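Long-range contacts in NADP-dependent alcohol dehydrogenase 6 (Saccharomyces cerevisiae, PDB 1PIW), which reduces a broad range of aromatic and aliphatic aldehydes to alcohols with NADPH, as a homodimeric, zinc-containing medium-chain dehydrogenase: residues S48-C52 against T120-P124; H51-W57 against I277-H281. All coordinates share one frame; numbering follows the deposited sequence.

In the fold
Both contacts start from helix 47-53, which follows the catalytic zinc ligand Cys46, and they share His51 and Cys52; their centres are about 9 Å apart. Contact 1 is buried and stays inside the GroES-like catalytic domain, where a tyrosine from the loop after strand 118-119 reaches the helix through a weak phenol-carboxylate bond and a sulfur at its ring edge. Contact 2 is only partly buried and spans the cleft to the Rossmann-type domain. Its bonds run mainly to backbone carbonyls, and the nicotinamide-side ribose of the cofactor takes part in them. The two meet where Ser48 CB packs against Trp57 CH2, and both touch NADP.

Contact 1: residues S48-C52 against T120-P124; sequences SDIHC and TYSQP. With NAP (NADP nicotinamide-adenine-dinucleotide phosphate), chain E.
Tyr121 reaches the helix with its phenol end, and its hydroxyl donates to the carboxylate of Asp49: Tyr121 OH lies 2.6 Å from Asp49 OD1, though the bond is weak in its geometry. The two side chains cross nearly perpendicularly, and carboxylate and ring planes are 58° apart. The same hydroxyl also lies against the neighbouring Ser48, Tyr121 OH being 3.7 Å from Ser48 CB. Asp49 is gripped more firmly at its other oxygen, where OD2 is hydrogen-bonded to Tyr135 OH and to the backbone N of Cys46, while Gly67 N adds a weak bond to OD1.

Cys52 completes the helix side of the contact one turn further on. Its sulfur stands at the rim of the tyrosine, close to the ring plane: SG is 3.9 Å from Tyr121 CE2 and 5.1 Å from the ring centroid, an edge-on sulfur-aromatic contact. With SG anti to the backbone N, the torsion (chi1 -158°) places it beside the ring edge and next to Ser122, a close approach of Cys52 SG to Ser122 OG at 3.2 Å.

The helix belongs to the catalytic, GroES-like domain of the zinc-containing alcohol dehydrogenases and follows Cys46, which with His68 and Cys163 holds the catalytic zinc; because the Tyr121 ring also meets that of His68, the tyrosine lies in the second shell of the metal, between a zinc ligand and the helix. Its CG sits between the backbone N and the carbonyl carbon (chi1 56°), which carries the ring from the loop across to the helix. On the cofactor side, Ser48 OG is 3.7 Å from C2D of the nicotinamide-side ribose of NADP, and the nearest atom of the Ser48 side chain is about 3 Å from the zinc ion.

Contact 2: residues H51-W57 against I277-H281; sequences HCAAGHW and IPEQH. With NAP (NADP nicotinamide-adenine-dinucleotide phosphate), chain E.
Gln280 N donates to the carbonyl of His56, with Gln280 N 3.1 Å from His56 O and the N-H...O angle at 167°; the donor is tilted 25° from the carbonyl plane. This backbone bond holds the turn after helix 47-53 to the loop 277-281. The turn is a Schellman motif, in which His56 N bonds to His51 O and Gly55 N to Cys52 O, with Gly55 at positive phi. His56 ND1 adds a weak bond to Ala54 O.

Ile277 O gathers several donors. From the nicotinamide-side ribose, NADP O2D donates to Ile277 O at 3.0 Å and O3D adds a weak bond. Trp57 NE1 supplies another weak one, 3.4 Å from Ile277 O, which lies in the indole plane at its edge. Ile277 N returns a weak bond to O3D. His51 CB lies 3.7 Å above one face of the Trp57 indole, and the two rings meet nearly parallel, their planes about 5° apart.

His51 turns one ring face to the same carbonyl, Ile277 O standing 4.0 Å above the ring centre; His51 NE2 is 3.2 Å from NADP O3D, a close approach rather than an assigned bond. With an alanine here the imidazole is gone, and Ile277 O would probably lose the ring beneath it and O3D its neighbour NE2. The contact bridges the cleft between the catalytic and Rossmann-type domains, where the cofactor lies as in other zinc-containing medium-chain alcohol dehydrogenases.

Contact 1: residues S48-C52 against T120-P124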
# COMPACT_ATOMS: atom_id res chain seq x y z
N SER A 48 23.91 3.92 0.43
CA SER A 48 23.80 4.75 -0.76
C SER A 48 25.18 5.23 -1.20
O SER A 48 25.47 5.35 -2.39
CB SER A 48 22.92 5.97 -0.48
OG SER A 48 21.58 5.60 -0.21
N ASP A 49 26.03 5.53 -0.22
CA ASP A 49 27.38 5.99 -0.52
C ASP A 49 28.02 4.97 -1.44
O ASP A 49 28.69 5.34 -2.40
CB ASP A 49 28.23 6.11 0.75
CG ASP A 49 27.85 7.30 1.60
OD1 ASP A 49 26.98 8.09 1.16
OD2 ASP A 49 28.41 7.47 2.70
N ILE A 50 27.80 3.69 -1.14
CA ILE A 50 28.38 2.59 -1.92
C ILE A 50 27.76 2.46 -3.31
O ILE A 50 28.46 2.57 -4.31
CB ILE A 50 28.23 1.25 -1.15
CG1 ILE A 50 28.78 1.40 0.26
CG2 ILE A 50 29.00 0.14 -1.86
CD1 ILE A 50 30.23 1.87 0.31
N HIS A 51 26.46 2.24 -3.36
CA HIS A 51 25.74 2.11 -4.62
C HIS A 51 26.19 3.16 -5.61
O HIS A 51 26.49 2.88 -6.77
CB HIS A 51 24.24 2.30 -4.40
CG HIS A 51 23.57 1.19 -3.66
ND1 HIS A 51 23.22 0.00 -4.26
CD2 HIS A 51 23.15 1.10 -2.38
CE1 HIS A 51 22.61 -0.77 -3.38
NE2 HIS A 51 22.56 -0.13 -2.23
N CYS A 52 26.23 4.40 -5.13
CA CYS A 52 26.61 5.53 -5.94
C CYS A 52 28.05 5.46 -6.43
O CYS A 52 28.30 5.53 -7.64
CB CYS A 52 26.40 6.81 -5.13
SG CYS A 52 26.24 8.27 -6.14
N THR A 120 22.07 15.38 -1.37
CA THR A 120 23.34 15.87 -0.86
C THR A 120 24.53 15.79 -1.80
O THR A 120 25.35 16.71 -1.81
CB THR A 120 23.70 15.15 0.44
OG1 THR A 120 22.75 15.53 1.45
CG2 THR A 120 25.12 15.49 0.88
N TYR A 121 24.64 14.71 -2.55
CA TYR A 121 25.74 14.55 -3.51
C TYR A 121 25.28 13.87 -4.78
O TYR A 121 24.27 13.18 -4.80
CB TYR A 121 26.90 13.75 -2.89
CG TYR A 121 26.53 12.38 -2.36
CD1 TYR A 121 26.38 12.15 -0.98
CD2 TYR A 121 26.32 11.30 -3.22
CE1 TYR A 121 26.03 10.90 -0.48
CE2 TYR A 121 25.97 10.04 -2.73
CZ TYR A 121 25.82 9.85 -1.36
OH TYR A 121 25.45 8.62 -0.88
N SER A 122 26.03 14.08 -5.86
CA SER A 122 25.73 13.46 -7.15
C SER A 122 24.52 13.94 -7.90
O SER A 122 23.98 13.20 -8.72
CB SER A 122 25.59 11.95 -6.98
OG SER A 122 26.84 11.37 -6.67
N GLN A 123 24.09 15.17 -7.62
CA GLN A 123 22.94 15.73 -8.33
C GLN A 123 23.26 17.17 -8.67
O GLN A 123 23.91 17.88 -7.89
CB GLN A 123 21.66 15.70 -7.48
CG GLN A 123 20.38 15.97 -8.31
CD GLN A 123 19.07 15.83 -7.52
OE1 GLN A 123 18.96 15.01 -6.62
NE2 GLN A 123 18.08 16.63 -7.88
N PRO A 124 22.86 17.60 -9.86
CA PRO A 124 23.15 18.99 -10.20
C PRO A 124 21.99 19.87 -9.71
O PRO A 124 20.83 19.44 -9.71
CB PRO A 124 23.27 18.94 -11.72
CG PRO A 124 22.25 17.90 -12.09
CD PRO A 124 22.49 16.82 -11.06
PA NAP E . 23.76 -1.82 4.65
O1A NAP E . 24.15 -1.62 3.30
O2A NAP E . 24.64 -1.62 5.88
O5B NAP E . 23.15 -3.29 4.77
C5B NAP E . 22.06 -3.67 3.88
C4B NAP E . 21.52 -4.92 4.61
O4B NAP E . 20.35 -5.44 3.83
C3B NAP E . 22.47 -6.15 4.68
O3B NAP E . 23.20 -6.08 5.91
C2B NAP E . 21.52 -7.32 4.57
O2B NAP E . 20.88 -7.68 5.79
C1B NAP E . 20.46 -6.84 3.53
N9A NAP E . 20.89 -7.22 2.16
C8A NAP E . 22.01 -6.94 1.40
N7A NAP E . 22.01 -7.49 0.19
C5A NAP E . 20.81 -8.19 0.15
C6A NAP E . 20.26 -8.99 -0.88
N6A NAP E . 20.79 -9.25 -2.08
N1A NAP E . 19.01 -9.58 -0.63
C2A NAP E . 18.35 -9.38 0.59
N3A NAP E . 18.87 -8.61 1.62
C4A NAP E . 20.11 -8.03 1.36
O3 NAP E . 22.48 -0.98 4.99
PN NAP E . 21.91 0.39 4.50
O1N NAP E . 22.98 1.38 4.34
O2N NAP E . 20.84 0.70 5.45
O5D NAP E . 21.35 0.02 3.08
C5D NAP E . 21.13 1.10 2.17
C4D NAP E . 19.94 0.77 1.35
O4D NAP E . 18.89 1.70 1.74
C3D NAP E . 20.19 1.02 -0.16
O3D NAP E . 19.56 0.02 -0.99
C2D NAP E . 19.65 2.41 -0.37
O2D NAP E . 19.24 2.65 -1.70
C1D NAP E . 18.50 2.49 0.57
P2B NAP E . 20.60 -9.19 6.24
O1X NAP E . 19.30 -9.59 5.55
O2X NAP E . 21.79 -9.89 5.70
O3X NAP E . 20.45 -9.14 7.72

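Contact 2: residues H51-W57 against I277-H281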
# COMPACT_ATOMS: atom_id res chain seq x y z
N HIS A 51 26.46 2.24 -3.36
CA HIS A 51 25.74 2.11 -4.62
C HIS A 51 26.19 3.16 -5.61
O HIS A 51 26.49 2.88 -6.77
CB HIS A 51 24.24 2.30 -4.40
CG HIS A 51 23.57 1.19 -3.66
ND1 HIS A 51 23.22 0.00 -4.26
CD2 HIS A 51 23.15 1.10 -2.38
CE1 HIS A 51 22.61 -0.77 -3.38
NE2 HIS A 51 22.56 -0.13 -2.23
N CYS A 52 26.23 4.40 -5.13
CA CYS A 52 26.61 5.53 -5.94
C CYS A 52 28.05 5.46 -6.43
O CYS A 52 28.30 5.53 -7.64
CB CYS A 52 26.40 6.81 -5.13
SG CYS A 52 26.24 8.27 -6.14
N ALA A 53 29.00 5.31 -5.51
CA ALA A 53 30.41 5.26 -5.87
C ALA A 53 30.73 4.10 -6.80
O ALA A 53 31.54 4.21 -7.71
CB ALA A 53 31.26 5.19 -4.61
N ALA A 54 30.08 2.97 -6.55
CA ALA A 54 30.29 1.79 -7.36
C ALA A 54 29.61 1.95 -8.70
O ALA A 54 29.66 1.07 -9.55
CB ALA A 54 29.74 0.59 -6.66
N GLY A 55 28.95 3.09 -8.89
CA GLY A 55 28.27 3.34 -10.14
C GLY A 55 27.02 2.50 -10.35
O GLY A 55 26.58 2.32 -11.49
N HIS A 56 26.44 2.00 -9.27
CA HIS A 56 25.23 1.18 -9.34
C HIS A 56 24.03 1.97 -9.79
O HIS A 56 23.07 1.40 -10.32
CB HIS A 56 24.90 0.57 -7.98
CG HIS A 56 25.78 -0.57 -7.61
ND1 HIS A 56 27.04 -0.74 -8.14
CD2 HIS A 56 25.59 -1.60 -6.76
CE1 HIS A 56 27.59 -1.82 -7.63
NE2 HIS A 56 26.73 -2.36 -6.79
N TRP A 57 24.07 3.27 -9.58
CA TRP A 57 22.96 4.13 -9.95
C TRP A 57 23.10 4.82 -11.28
O TRP A 57 22.25 5.63 -11.66
CB TRP A 57 22.75 5.18 -8.86
CG TRP A 57 22.16 4.61 -7.61
CD1 TRP A 57 21.49 3.43 -7.48
CD2 TRP A 57 22.13 5.25 -6.34
NE1 TRP A 57 21.03 3.30 -6.19
CE2 TRP A 57 21.40 4.40 -5.47
CE3 TRP A 57 22.63 6.47 -5.84
CZ2 TRP A 57 21.17 4.73 -4.13
CZ3 TRP A 57 22.40 6.79 -4.51
CH2 TRP A 57 21.67 5.92 -3.67
N ILE A 277 16.67 1.05 -2.46
CA ILE A 277 16.89 1.53 -3.81
C ILE A 277 18.09 0.72 -4.34
O ILE A 277 19.25 1.16 -4.27
CB ILE A 277 17.22 3.02 -3.78
CG1 ILE A 277 16.14 3.75 -2.98
CG2 ILE A 277 17.38 3.57 -5.19
CD1 ILE A 277 16.48 5.18 -2.63
N PRO A 278 17.83 -0.49 -4.86
CA PRO A 278 18.84 -1.40 -5.40
C PRO A 278 19.48 -0.94 -6.70
O PRO A 278 19.12 0.10 -7.25
CB PRO A 278 18.06 -2.70 -5.58
CG PRO A 278 16.71 -2.20 -5.98
CD PRO A 278 16.47 -1.06 -5.01
N GLU A 279 20.45 -1.73 -7.17
CA GLU A 279 21.13 -1.42 -8.42
C GLU A 279 20.05 -1.04 -9.43
O GLU A 279 18.92 -1.53 -9.36
CB GLU A 279 21.94 -2.63 -8.93
CG GLU A 279 21.09 -3.77 -9.55
CD GLU A 279 21.93 -4.86 -10.22
OE1 GLU A 279 22.67 -5.59 -9.51
OE2 GLU A 279 21.85 -5.00 -11.47
N GLN A 280 20.40 -0.16 -10.36
CA GLN A 280 19.47 0.28 -11.38
C GLN A 280 18.84 -0.90 -12.12
O GLN A 280 17.80 -0.76 -12.75
CB GLN A 280 20.22 1.14 -12.38
CG GLN A 280 21.20 0.34 -13.20
CD GLN A 280 22.27 1.19 -13.81
OE1 GLN A 280 21.97 2.19 -14.45
NE2 GLN A 280 23.52 0.79 -13.64
N HIS A 281 19.47 -2.07 -12.04
CA HIS A 281 18.96 -3.25 -12.72
C HIS A 281 18.23 -4.21 -11.79
O HIS A 281 18.70 -5.32 -11.54
CB HIS A 281 20.11 -4.00 -13.42
CG HIS A 281 20.83 -3.17 -14.44
ND1 HIS A 281 20.21 -2.70 -15.57
CD2 HIS A 281 22.09 -2.69 -14.46
CE1 HIS A 281 21.07 -1.96 -16.26
NE2 HIS A 281 22.21 -1.94 -15.61
PA NAP E . 23.76 -1.82 4.65
O1A NAP E . 24.15 -1.62 3.30
O2A NAP E . 24.64 -1.62 5.88
O5B NAP E . 23.15 -3.29 4.77
C5B NAP E . 22.06 -3.67 3.88
C4B NAP E . 21.52 -4.92 4.61
O4B NAP E . 20.35 -5.44 3.83
C3B NAP E . 22.47 -6.15 4.68
O3B NAP E . 23.20 -6.08 5.91
C2B NAP E . 21.52 -7.32 4.57
O2B NAP E . 20.88 -7.68 5.79
C1B NAP E . 20.46 -6.84 3.53
N9A NAP E . 20.89 -7.22 2.16
C8A NAP E . 22.01 -6.94 1.40
N7A NAP E . 22.01 -7.49 0.19
C5A NAP E . 20.81 -8.19 0.15
C6A NAP E . 20.26 -8.99 -0.88
N6A NAP E . 20.79 -9.25 -2.08
N1A NAP E . 19.01 -9.58 -0.63
C2A NAP E . 18.35 -9.38 0.59
N3A NAP E . 18.87 -8.61 1.62
C4A NAP E . 20.11 -8.03 1.36
O3 NAP E . 22.48 -0.98 4.99
PN NAP E . 21.91 0.39 4.50
O1N NAP E . 22.98 1.38 4.34
O2N NAP E . 20.84 0.70 5.45
O5D NAP E . 21.35 0.02 3.08
C5D NAP E . 21.13 1.10 2.17
C4D NAP E . 19.94 0.77 1.35
O4D NAP E . 18.89 1.70 1.74
C3D NAP E . 20.19 1.02 -0.16
O3D NAP E . 19.56 0.02 -0.99
C2D NAP E . 19.65 2.41 -0.37
O2D NAP E . 19.24 2.65 -1.70
C1D NAP E . 18.50 2.49 0.57
P2B NAP E . 20.60 -9.19 6.24
O1X NAP E . 19.30 -9.59 5.55
O2X NAP E . 21.79 -9.89 5.70
O3X NAP E . 20.45 -9.14 7.72